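Local coordinates for ORF10 (Moritella marina, PDB 6RIW), which forms the ketosynthase-chain length factor didomain of a polyunsaturated fatty acid synthase and probably condenses acyl units during chain elongation, at residues F124-N130 against A225-V231; S129-M134 against H589-G593. The contacts are given in a common frame with arbitrary orientation. Numbering follows the deposited sequence.

Both contacts are buried and share Ser129 and Asn130 at the start of helix 129-148. Contact 1 stays inside the N-terminal ketosynthase. It joins the loops that follow strands 115-120 and 217-224, at the starts of their helices. Its chemistry is mixed: an apolar centre of two phenylalanines and a proline, then a backbone hydrogen bond and an aspartate N-cap at the polar edge. Contact 2 reaches from the same helix to helix 589-595 of the second ketosynthase-like domain. It is a helix crossing filled mainly by one histidine. The two centres lie about 9 Å apart. A salt bridge from Asp227 OD2 to Arg592 NH1, 2.9 Å, ties them together.

Contact 1: residues F124-N130 against A225-V231; sequences FPTKSSN and AADPMFV
Phe124 and Phe230 form the apolar centre. The edge of the Phe230 ring points at the face of Phe124, with centroids 4.8 Å apart and planes at 54°. Phe124 is an m rotamer and Phe230 is t. Pro125 CD lies 3.9 Å from the Phe230 centroid, almost on the ring normal, a CH-pi contact. Ala226 CB meets Phe124 CB at 3.6 Å, and Val231 CG2 is 4.2 Å from Phe124 CD2. Residues 124-126 and 225-227 are loop. Their CA atoms come closest at Thr126 and Asp227, 4.4 Å. There Asp227 N donates to Pro125 O at 2.8 Å, nearly in line. In this thiolase-like fold, strands 115-120 and 217-224 are parallel neighbours, and the contact joins the loops after them where two helices begin. Thr126 and Ser129 make a capping box: Ser129 N to Thr126 OG1 is 3.0 Å, and Thr126 N to Ser129 OG is 2.9 Å. Asp227, chi1 t, is the N-cap of helix 228-237, and its OD1 accepts from Met229 N at 3.0 Å. Asp227 OD2 accepts from Asn130 ND2 at 2.9 Å and forms a salt bridge with Arg592. One water links Asn130 OD1 to Asp227 OD2. Another joins Lys127 N and Lys127 NZ to Ala225 O. Lys127 NZ also forms a salt bridge with Asp88.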
# COMPACT_ATOMS: atom_id res chain seq x y z
N PHE A 124 1.66 -3.53 -5.21
CA PHE A 124 1.86 -4.10 -6.55
C PHE A 124 1.60 -5.60 -6.54
O PHE A 124 1.77 -6.26 -5.51
CB PHE A 124 3.31 -3.92 -7.01
CG PHE A 124 3.69 -2.52 -7.39
CD1 PHE A 124 2.76 -1.51 -7.50
CD2 PHE A 124 5.03 -2.24 -7.64
CE1 PHE A 124 3.15 -0.24 -7.87
CE2 PHE A 124 5.43 -0.97 -8.01
CZ PHE A 124 4.48 0.03 -8.13
N PRO A 125 1.29 -6.19 -7.70
CA PRO A 125 1.25 -7.66 -7.80
C PRO A 125 2.55 -8.26 -7.29
O PRO A 125 3.63 -7.68 -7.44
CB PRO A 125 1.08 -7.91 -9.30
CG PRO A 125 0.34 -6.64 -9.82
CD PRO A 125 0.90 -5.51 -8.95
N THR A 126 2.44 -9.46 -6.72
CA THR A 126 3.61 -10.22 -6.29
C THR A 126 3.75 -11.45 -7.17
O THR A 126 2.88 -11.78 -7.99
CB THR A 126 3.52 -10.64 -4.83
OG1 THR A 126 2.47 -11.61 -4.67
CG2 THR A 126 3.29 -9.43 -3.89
N LYS A 127 4.86 -12.18 -6.98
CA LYS A 127 5.04 -13.38 -7.79
C LYS A 127 3.95 -14.40 -7.49
O LYS A 127 3.53 -15.13 -8.39
CB LYS A 127 6.44 -13.96 -7.55
CG LYS A 127 7.57 -12.99 -7.92
CD LYS A 127 8.95 -13.70 -7.84
CE LYS A 127 9.28 -14.06 -6.38
NZ LYS A 127 9.46 -12.86 -5.47
N SER A 128 3.43 -14.41 -6.25
CA SER A 128 2.38 -15.35 -5.89
C SER A 128 0.98 -14.84 -6.25
O SER A 128 0.14 -15.64 -6.66
CB SER A 128 2.43 -15.64 -4.38
OG SER A 128 3.68 -16.22 -4.04
N SER A 129 0.70 -13.55 -6.08
CA SER A 129 -0.66 -13.09 -6.38
C SER A 129 -1.01 -13.30 -7.85
O SER A 129 -2.17 -13.59 -8.18
CB SER A 129 -0.84 -11.62 -5.95
OG SER A 129 -0.14 -10.71 -6.79
N ASN A 130 -0.02 -13.21 -8.75
CA ASN A 130 -0.22 -13.49 -10.17
C ASN A 130 -0.89 -14.84 -10.38
O ASN A 130 -1.76 -14.98 -11.25
CB ASN A 130 1.12 -13.50 -10.92
CG ASN A 130 1.74 -12.14 -11.11
OD1 ASN A 130 1.08 -11.11 -11.01
ND2 ASN A 130 3.04 -12.13 -11.39
N ALA A 225 8.75 -6.47 -2.24
CA ALA A 225 8.78 -7.81 -2.86
C ALA A 225 7.73 -7.92 -3.96
O ALA A 225 7.05 -8.95 -4.10
CB ALA A 225 8.56 -8.90 -1.82
N ALA A 226 7.56 -6.85 -4.72
CA ALA A 226 6.68 -6.89 -5.87
C ALA A 226 7.25 -7.79 -6.97
O ALA A 226 8.46 -8.04 -7.03
CB ALA A 226 6.47 -5.48 -6.42
N ASP A 227 6.37 -8.23 -7.86
CA ASP A 227 6.75 -8.96 -9.06
C ASP A 227 7.80 -8.14 -9.81
O ASP A 227 7.51 -7.04 -10.30
CB ASP A 227 5.51 -9.22 -9.94
CG ASP A 227 5.85 -9.88 -11.27
OD1 ASP A 227 7.02 -10.24 -11.51
OD2 ASP A 227 4.92 -10.05 -12.09
N PRO A 228 9.04 -8.64 -9.90
CA PRO A 228 10.09 -7.87 -10.60
C PRO A 228 9.74 -7.50 -12.03
O PRO A 228 10.20 -6.45 -12.51
CB PRO A 228 11.30 -8.82 -10.54
CG PRO A 228 11.06 -9.65 -9.28
CD PRO A 228 9.55 -9.87 -9.27
N MET A 229 8.95 -8.32 -12.74
CA MET A 229 8.56 -7.94 -14.10
C MET A 229 7.69 -6.69 -14.08
O MET A 229 7.85 -5.80 -14.94
CB MET A 229 7.84 -9.08 -14.81
CG MET A 229 7.42 -8.70 -16.22
SD MET A 229 6.37 -9.92 -17.03
CE MET A 229 7.55 -11.24 -17.20
N PHE A 230 6.78 -6.59 -13.11
CA PHE A 230 5.94 -5.41 -12.98
C PHE A 230 6.77 -4.18 -12.65
O PHE A 230 6.55 -3.10 -13.21
CB PHE A 230 4.89 -5.65 -11.88
CG PHE A 230 3.82 -4.59 -11.81
CD1 PHE A 230 3.98 -3.46 -11.02
CD2 PHE A 230 2.63 -4.75 -12.51
CE1 PHE A 230 2.99 -2.48 -10.95
CE2 PHE A 230 1.62 -3.79 -12.45
CZ PHE A 230 1.81 -2.65 -11.67
N VAL A 231 7.77 -4.35 -11.75
CA VAL A 231 8.63 -3.24 -11.36
C VAL A 231 9.48 -2.77 -12.53
O VAL A 231 9.63 -1.56 -12.78
CB VAL A 231 9.52 -3.66 -10.18
CG1 VAL A 231 10.59 -2.61 -9.92
CG2 VAL A 231 8.66 -3.90 -8.94
O HOH W 1 6.91 -11.53 -4.90
O HOH W 2 2.37 -8.91 -12.30

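Contact 2: residues S129-M134 against H589-G593; sequences SNQLFM and HQYRG
Helix 589-593 crosses the weakly bonded helix 129-134 at -75°, with the axes 9.8 Å apart at closest. CA atoms come nearest at Asn130 and His589, 6.3 Å, and at Met134 and Gly593, 5.9 Å. His589 leads the contact. Its CA-to-CB bond points toward helix 129-134; with chi1 m and chi2 96° the imidazole is a knob in the hole formed by Ser129, Asn130, Phe133 and Met134. His589 NE2 and Ser129 OG share a hydrogen bond of 2.7 Å. Phe133 CD2 lies over one face of the imidazole, 3.4 Å from His589 ND1, with the two rings oblique at 39°. Asn130 OD1 sits at the ring edge, 3.2 Å from His589 CD2. The carbonyl His589 O is 3.3 Å from Met134 CE. Next to touch is Arg592, with chi1 to chi3 all t. Arg592 CB packs on Met134 CE at 3.7 Å, and Arg592 CD lies 3.6 Å from Asn130 ND2, which is hydrogen-bonded to Asp227 OD2. Arg592 NE is hydrogen-bonded to Asn596 and NH2 to Met41 O, and NH1 forms a salt bridge with Asp227. Gly593 N is 3.7 Å from Met134 SD. This crossing joins the N-terminal ketosynthase to the second ketosynthase-like domain. Tyr137, one turn beyond Phe133 in helix 129-148, also touches His589, while helix 228-237 meets Tyr591 and Arg592 through Met233 and Met229.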
# COMPACT_ATOMS: atom_id res chain seq x y z
N SER A 129 0.70 -13.55 -6.08
CA SER A 129 -0.66 -13.09 -6.38
C SER A 129 -1.01 -13.30 -7.85
O SER A 129 -2.17 -13.59 -8.18
CB SER A 129 -0.84 -11.62 -5.95
OG SER A 129 -0.14 -10.71 -6.79
N ASN A 130 -0.02 -13.21 -8.75
CA ASN A 130 -0.22 -13.49 -10.17
C ASN A 130 -0.89 -14.84 -10.38
O ASN A 130 -1.76 -14.98 -11.25
CB ASN A 130 1.12 -13.50 -10.92
CG ASN A 130 1.74 -12.14 -11.11
OD1 ASN A 130 1.08 -11.11 -11.01
ND2 ASN A 130 3.04 -12.13 -11.39
N GLN A 131 -0.50 -15.85 -9.59
CA GLN A 131 -1.01 -17.20 -9.82
C GLN A 131 -2.51 -17.29 -9.61
O GLN A 131 -3.17 -18.16 -10.19
CB GLN A 131 -0.31 -18.21 -8.88
CG GLN A 131 1.18 -18.38 -9.10
CD GLN A 131 1.50 -19.46 -10.13
OE1 GLN A 131 0.59 -20.07 -10.71
NE2 GLN A 131 2.79 -19.70 -10.37
N LEU A 132 -3.07 -16.39 -8.82
CA LEU A 132 -4.50 -16.43 -8.50
C LEU A 132 -5.37 -15.77 -9.56
O LEU A 132 -6.58 -16.00 -9.54
CB LEU A 132 -4.76 -15.75 -7.14
CG LEU A 132 -4.11 -16.45 -5.93
CD1 LEU A 132 -4.07 -15.53 -4.71
CD2 LEU A 132 -4.85 -17.71 -5.59
N PHE A 133 -4.81 -14.98 -10.47
CA PHE A 133 -5.65 -14.19 -11.38
C PHE A 133 -5.34 -14.42 -12.86
O PHE A 133 -6.24 -14.31 -13.69
CB PHE A 133 -5.53 -12.71 -11.03
CG PHE A 133 -5.93 -12.43 -9.62
CD1 PHE A 133 -7.25 -12.65 -9.21
CD2 PHE A 133 -4.98 -12.03 -8.68
CE1 PHE A 133 -7.61 -12.44 -7.88
CE2 PHE A 133 -5.33 -11.80 -7.36
CZ PHE A 133 -6.64 -12.01 -6.94
N MET A 134 -4.09 -14.71 -13.20
CA MET A 134 -3.75 -14.92 -14.61
C MET A 134 -4.67 -15.90 -15.33
O MET A 134 -5.00 -15.66 -16.50
CB MET A 134 -2.30 -15.40 -14.75
CG MET A 134 -1.22 -14.39 -14.48
SD MET A 134 -1.49 -12.72 -15.15
CE MET A 134 -0.50 -11.77 -13.98
N HIS A 589 -3.24 -7.03 -12.20
CA HIS A 589 -2.73 -8.28 -12.76
C HIS A 589 -2.98 -8.38 -14.26
O HIS A 589 -2.33 -9.18 -14.94
CB HIS A 589 -3.34 -9.48 -12.03
CG HIS A 589 -2.93 -9.54 -10.59
ND1 HIS A 589 -3.71 -9.03 -9.57
CD2 HIS A 589 -1.81 -10.02 -10.00
CE1 HIS A 589 -3.09 -9.20 -8.41
NE2 HIS A 589 -1.94 -9.81 -8.64
N GLN A 590 -3.90 -7.56 -14.79
CA GLN A 590 -4.16 -7.60 -16.22
C GLN A 590 -2.96 -7.11 -17.02
O GLN A 590 -2.82 -7.49 -18.18
CB GLN A 590 -5.40 -6.76 -16.55
CG GLN A 590 -6.67 -7.36 -15.97
CD GLN A 590 -7.85 -6.41 -16.04
OE1 GLN A 590 -7.83 -5.46 -16.79
NE2 GLN A 590 -8.90 -6.69 -15.25
N TYR A 591 -2.09 -6.29 -16.43
CA TYR A 591 -0.96 -5.77 -17.18
C TYR A 591 0.03 -6.88 -17.54
O TYR A 591 0.42 -7.03 -18.71
CB TYR A 591 -0.26 -4.65 -16.40
CG TYR A 591 0.94 -4.18 -17.16
CD1 TYR A 591 0.80 -3.56 -18.39
CD2 TYR A 591 2.22 -4.41 -16.67
CE1 TYR A 591 1.92 -3.16 -19.12
CE2 TYR A 591 3.34 -4.01 -17.38
CZ TYR A 591 3.17 -3.39 -18.61
OH TYR A 591 4.28 -3.00 -19.32
N ARG A 592 0.47 -7.66 -16.56
CA ARG A 592 1.27 -8.84 -16.91
C ARG A 592 0.44 -9.86 -17.69
O ARG A 592 0.97 -10.58 -18.54
CB ARG A 592 1.88 -9.48 -15.66
CG ARG A 592 2.79 -10.67 -16.03
CD ARG A 592 3.61 -11.21 -14.87
NE ARG A 592 4.36 -12.38 -15.34
CZ ARG A 592 5.47 -12.84 -14.77
NH1 ARG A 592 5.97 -12.25 -13.70
NH2 ARG A 592 6.09 -13.90 -15.29
N GLY A 593 -0.87 -9.91 -17.42
CA GLY A 593 -1.75 -10.73 -18.24
C GLY A 593 -1.59 -10.45 -19.72
O GLY A 593 -1.69 -11.36 -20.55